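Local atomic coordinates of listeriolysin O (Listeria monocytogenes, PDB entry 4CDB), a protein that binds cholesterol-containing host membranes and, after a major conformational change, inserts into them to form an oligomeric pore that lyses the cell. Residues Q28-N33 / N250-I255. Numbering follows the deposited sequence.
Sequences QGLDYN and NPPAYI. With NA (sodium ion), chain P.
Tyr-32 lays one ring face against Pro-251 in a CH-pi contact between proline and tyrosine. The contact joins the loop after helix 14-28 to Pro-251, just before strand 252-260, and to Pro-252, its first residue. That strand belongs to the large antiparallel sheet of this cholesterol-dependent cytolysin. From CB, the Tyr-32 side chain rises between the backbone N and the carbonyl carbon (chi1 58°), which carries the ring over the proline. CG, CD1 and CD2 lie over Pro-251 CG, which sits 3.8 Å from the centroid of the Tyr-32 ring and 7° off its normal. Farther out, Tyr-32 CE1 meets Pro-251 CB at 3.7 Å, and CZ rests on the same carbon. Tyr-32 CE2 lies 3.4 Å from a sodium ion, a proximity and not a bond. The tip is polar. Tyr-32 OH binds that ion at 2.5 Å, and Asp-356 OD1 is another of its ligands. Phe-353 also meets the tyrosine ring, with the planes at about 45°. Next to this contact, Leu-30 CD1 touches Pro-252 CD at 3.7 Å, an apolar contact. No direct hydrogen bond crosses between the segments. One water bridges them instead, donating to Tyr-32 OH at 2.9 Å and to the backbone Pro-252 O at 2.8 Å.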
ATOM      1  N   GLN A  28       7.104 -36.503  13.792  1.00 42.59           N
ATOM      2  CA  GLN A  28       7.879 -36.837  12.601  1.00 48.45           C
ATOM      3  C   GLN A  28       7.066 -37.659  11.602  1.00 51.48           C
ATOM      4  O   GLN A  28       7.417 -37.743  10.428  1.00 56.65           O
ATOM      5  CB  GLN A  28       9.168 -37.580  12.976  1.00 54.32           C
ATOM      6  CG  GLN A  28      10.202 -36.715  13.687  1.00 60.67           C
ATOM      7  CD  GLN A  28      11.374 -37.517  14.232  1.00 65.89           C
ATOM      8  OE1 GLN A  28      11.433 -38.738  14.083  1.00 70.84           O
ATOM      9  NE2 GLN A  28      12.314 -36.828  14.869  1.00 61.11           N
ATOM     10  N   GLY A  29       5.981 -38.265  12.073  1.00 46.56           N
ATOM     11  CA  GLY A  29       5.125 -39.064  11.214  1.00 47.36           C
ATOM     12  C   GLY A  29       4.046 -38.252  10.522  1.00 48.32           C
ATOM     13  O   GLY A  29       3.326 -38.762   9.663  1.00 55.93           O
ATOM     14  N   LEU A  30       3.933 -36.981  10.895  1.00 44.42           N
ATOM     15  CA  LEU A  30       2.915 -36.106  10.325  1.00 45.39           C
ATOM     16  C   LEU A  30       3.246 -35.739   8.881  1.00 54.74           C
ATOM     17  O   LEU A  30       4.225 -35.040   8.617  1.00 53.10           O
ATOM     18  CB  LEU A  30       2.755 -34.841  11.172  1.00 43.03           C
ATOM     19  CG  LEU A  30       2.311 -35.054  12.621  1.00 46.31           C
ATOM     20  CD1 LEU A  30       2.165 -33.725  13.339  1.00 45.03           C
ATOM     21  CD2 LEU A  30       1.009 -35.832  12.669  1.00 48.77           C
ATOM     22  N   ASP A  31       2.427 -36.221   7.951  1.00 60.82           N
ATOM     23  CA  ASP A  31       2.615 -35.932   6.535  1.00 65.22           C
ATOM     24  C   ASP A  31       1.791 -34.731   6.076  1.00 60.48           C
ATOM     25  O   ASP A  31       0.564 -34.734   6.165  1.00 62.33           O
ATOM     26  CB  ASP A  31       2.276 -37.158   5.684  1.00 77.74           C
ATOM     27  CG  ASP A  31       3.349 -38.226   5.748  1.00 89.52           C
ATOM     28  OD1 ASP A  31       4.400 -38.043   5.099  1.00 95.04           O
ATOM     29  OD2 ASP A  31       3.145 -39.247   6.441  1.00 92.18           O
ATOM     30  N   TYR A  32       2.479 -33.706   5.587  1.00 51.24           N
ATOM     31  CA  TYR A  32       1.821 -32.530   5.035  1.00 52.56           C
ATOM     32  C   TYR A  32       2.781 -31.783   4.122  1.00 56.53           C
ATOM     33  O   TYR A  32       3.998 -31.915   4.251  1.00 61.79           O
ATOM     34  CB  TYR A  32       1.323 -31.603   6.151  1.00 52.66           C
ATOM     35  CG  TYR A  32       2.404 -31.126   7.100  1.00 49.88           C
ATOM     36  CD1 TYR A  32       2.716 -31.847   8.246  1.00 51.47           C
ATOM     37  CD2 TYR A  32       3.105 -29.951   6.856  1.00 48.01           C
ATOM     38  CE1 TYR A  32       3.701 -31.416   9.119  1.00 50.19           C
ATOM     39  CE2 TYR A  32       4.092 -29.511   7.723  1.00 48.24           C
ATOM     40  CZ  TYR A  32       4.385 -30.248   8.853  1.00 49.05           C
ATOM     41  OH  TYR A  32       5.366 -29.815   9.718  1.00 46.48           O
ATOM     42  N   ASN A  33       2.229 -31.011   3.194  1.00 57.25           N
ATOM     43  CA  ASN A  33       3.039 -30.146   2.347  1.00 63.71           C
ATOM     44  C   ASN A  33       3.229 -28.797   3.029  1.00 65.63           C
ATOM     45  O   ASN A  33       2.288 -28.009   3.134  1.00 63.60           O
ATOM     46  CB  ASN A  33       2.380 -29.966   0.978  1.00 68.12           C
ATOM     47  CG  ASN A  33       3.329 -29.390  -0.060  1.00 72.60           C
ATOM     48  OD1 ASN A  33       4.272 -28.670   0.270  1.00 72.78           O
ATOM     49  ND2 ASN A  33       3.081 -29.708  -1.325  1.00 77.43           N
ATOM     50  N   ASN A 250      -3.473 -29.995  11.313  1.00 48.81           N
ATOM     51  CA  ASN A 250      -3.085 -28.868  12.154  1.00 40.59           C
ATOM     52  C   ASN A 250      -1.700 -29.082  12.758  1.00 36.60           C
ATOM     53  O   ASN A 250      -1.573 -29.340  13.956  1.00 34.06           O
ATOM     54  CB  ASN A 250      -4.115 -28.641  13.265  1.00 39.40           C
ATOM     55  CG  ASN A 250      -5.519 -28.422  12.729  1.00 43.90           C
ATOM     56  OD1 ASN A 250      -5.928 -27.291  12.470  1.00 39.46           O
ATOM     57  ND2 ASN A 250      -6.265 -29.507  12.564  1.00 46.78           N
ATOM     58  N   PRO A 251      -0.654 -28.980  11.922  1.00 32.50           N
ATOM     59  CA  PRO A 251       0.715 -29.289  12.347  1.00 34.27           C
ATOM     60  C   PRO A 251       1.208 -28.337  13.426  1.00 39.61           C
ATOM     61  O   PRO A 251       0.906 -27.143  13.367  1.00 38.32           O
ATOM     62  CB  PRO A 251       1.538 -29.091  11.068  1.00 34.23           C
ATOM     63  CG  PRO A 251       0.548 -29.140   9.947  1.00 33.75           C
ATOM     64  CD  PRO A 251      -0.713 -28.571  10.509  1.00 34.23           C
ATOM     65  N   PRO A 252       1.962 -28.859  14.405  1.00 39.87           N
ATOM     66  CA  PRO A 252       2.496 -28.022  15.480  1.00 34.51           C
ATOM     67  C   PRO A 252       3.631 -27.132  14.978  1.00 31.26           C
ATOM     68  O   PRO A 252       4.445 -27.562  14.155  1.00 34.36           O
ATOM     69  CB  PRO A 252       3.022 -29.048  16.487  1.00 38.91           C
ATOM     70  CG  PRO A 252       3.382 -30.231  15.657  1.00 42.99           C
ATOM     71  CD  PRO A 252       2.356 -30.271  14.554  1.00 39.99           C
ATOM     72  N   ALA A 253       3.665 -25.895  15.458  1.00 31.20           N
ATOM     73  CA  ALA A 253       4.725 -24.963  15.098  1.00 28.40           C
ATOM     74  C   ALA A 253       5.079 -24.107  16.304  1.00 27.67           C
ATOM     75  O   ALA A 253       4.321 -24.048  17.274  1.00 30.99           O
ATOM     76  CB  ALA A 253       4.293 -24.085  13.929  1.00 25.47           C
ATOM     77  N   TYR A 254       6.231 -23.448  16.247  1.00 26.54           N
ATOM     78  CA  TYR A 254       6.630 -22.537  17.312  1.00 29.63           C
ATOM     79  C   TYR A 254       7.078 -21.186  16.764  1.00 29.61           C
ATOM     80  O   TYR A 254       7.555 -21.086  15.632  1.00 24.62           O
ATOM     81  CB  TYR A 254       7.735 -23.151  18.181  1.00 27.32           C
ATOM     82  CG  TYR A 254       9.045 -23.381  17.462  1.00 27.38           C
ATOM     83  CD1 TYR A 254       9.235 -24.507  16.673  1.00 31.20           C
ATOM     84  CD2 TYR A 254      10.097 -22.479  17.584  1.00 27.89           C
ATOM     85  CE1 TYR A 254      10.431 -24.724  16.016  1.00 30.17           C
ATOM     86  CE2 TYR A 254      11.296 -22.690  16.931  1.00 27.64           C
ATOM     87  CZ  TYR A 254      11.458 -23.815  16.149  1.00 28.51           C
ATOM     88  OH  TYR A 254      12.648 -24.032  15.496  1.00 31.51           O
ATOM     89  N   ILE A 255       6.913 -20.145  17.571  1.00 33.39           N
ATOM     90  CA  ILE A 255       7.392 -18.822  17.201  1.00 31.62           C
ATOM     91  C   ILE A 255       8.909 -18.774  17.385  1.00 32.69           C
ATOM     92  O   ILE A 255       9.409 -18.746  18.511  1.00 31.19           O
ATOM     93  CB  ILE A 255       6.693 -17.722  18.022  1.00 27.29           C
ATOM     94  CG1 ILE A 255       5.174 -17.804  17.828  1.00 26.16           C
ATOM     95  CG2 ILE A 255       7.206 -16.349  17.631  1.00 25.64           C
ATOM     96  CD1 ILE A 255       4.394 -16.720  18.550  1.00 24.60           C
TER
HETATM   97 NA    NA P1541       7.437 -29.382   8.449  1.00 65.10          NA
HETATM   98  O   HOH W   1       5.330 -29.644  12.591  1.00 33.26           O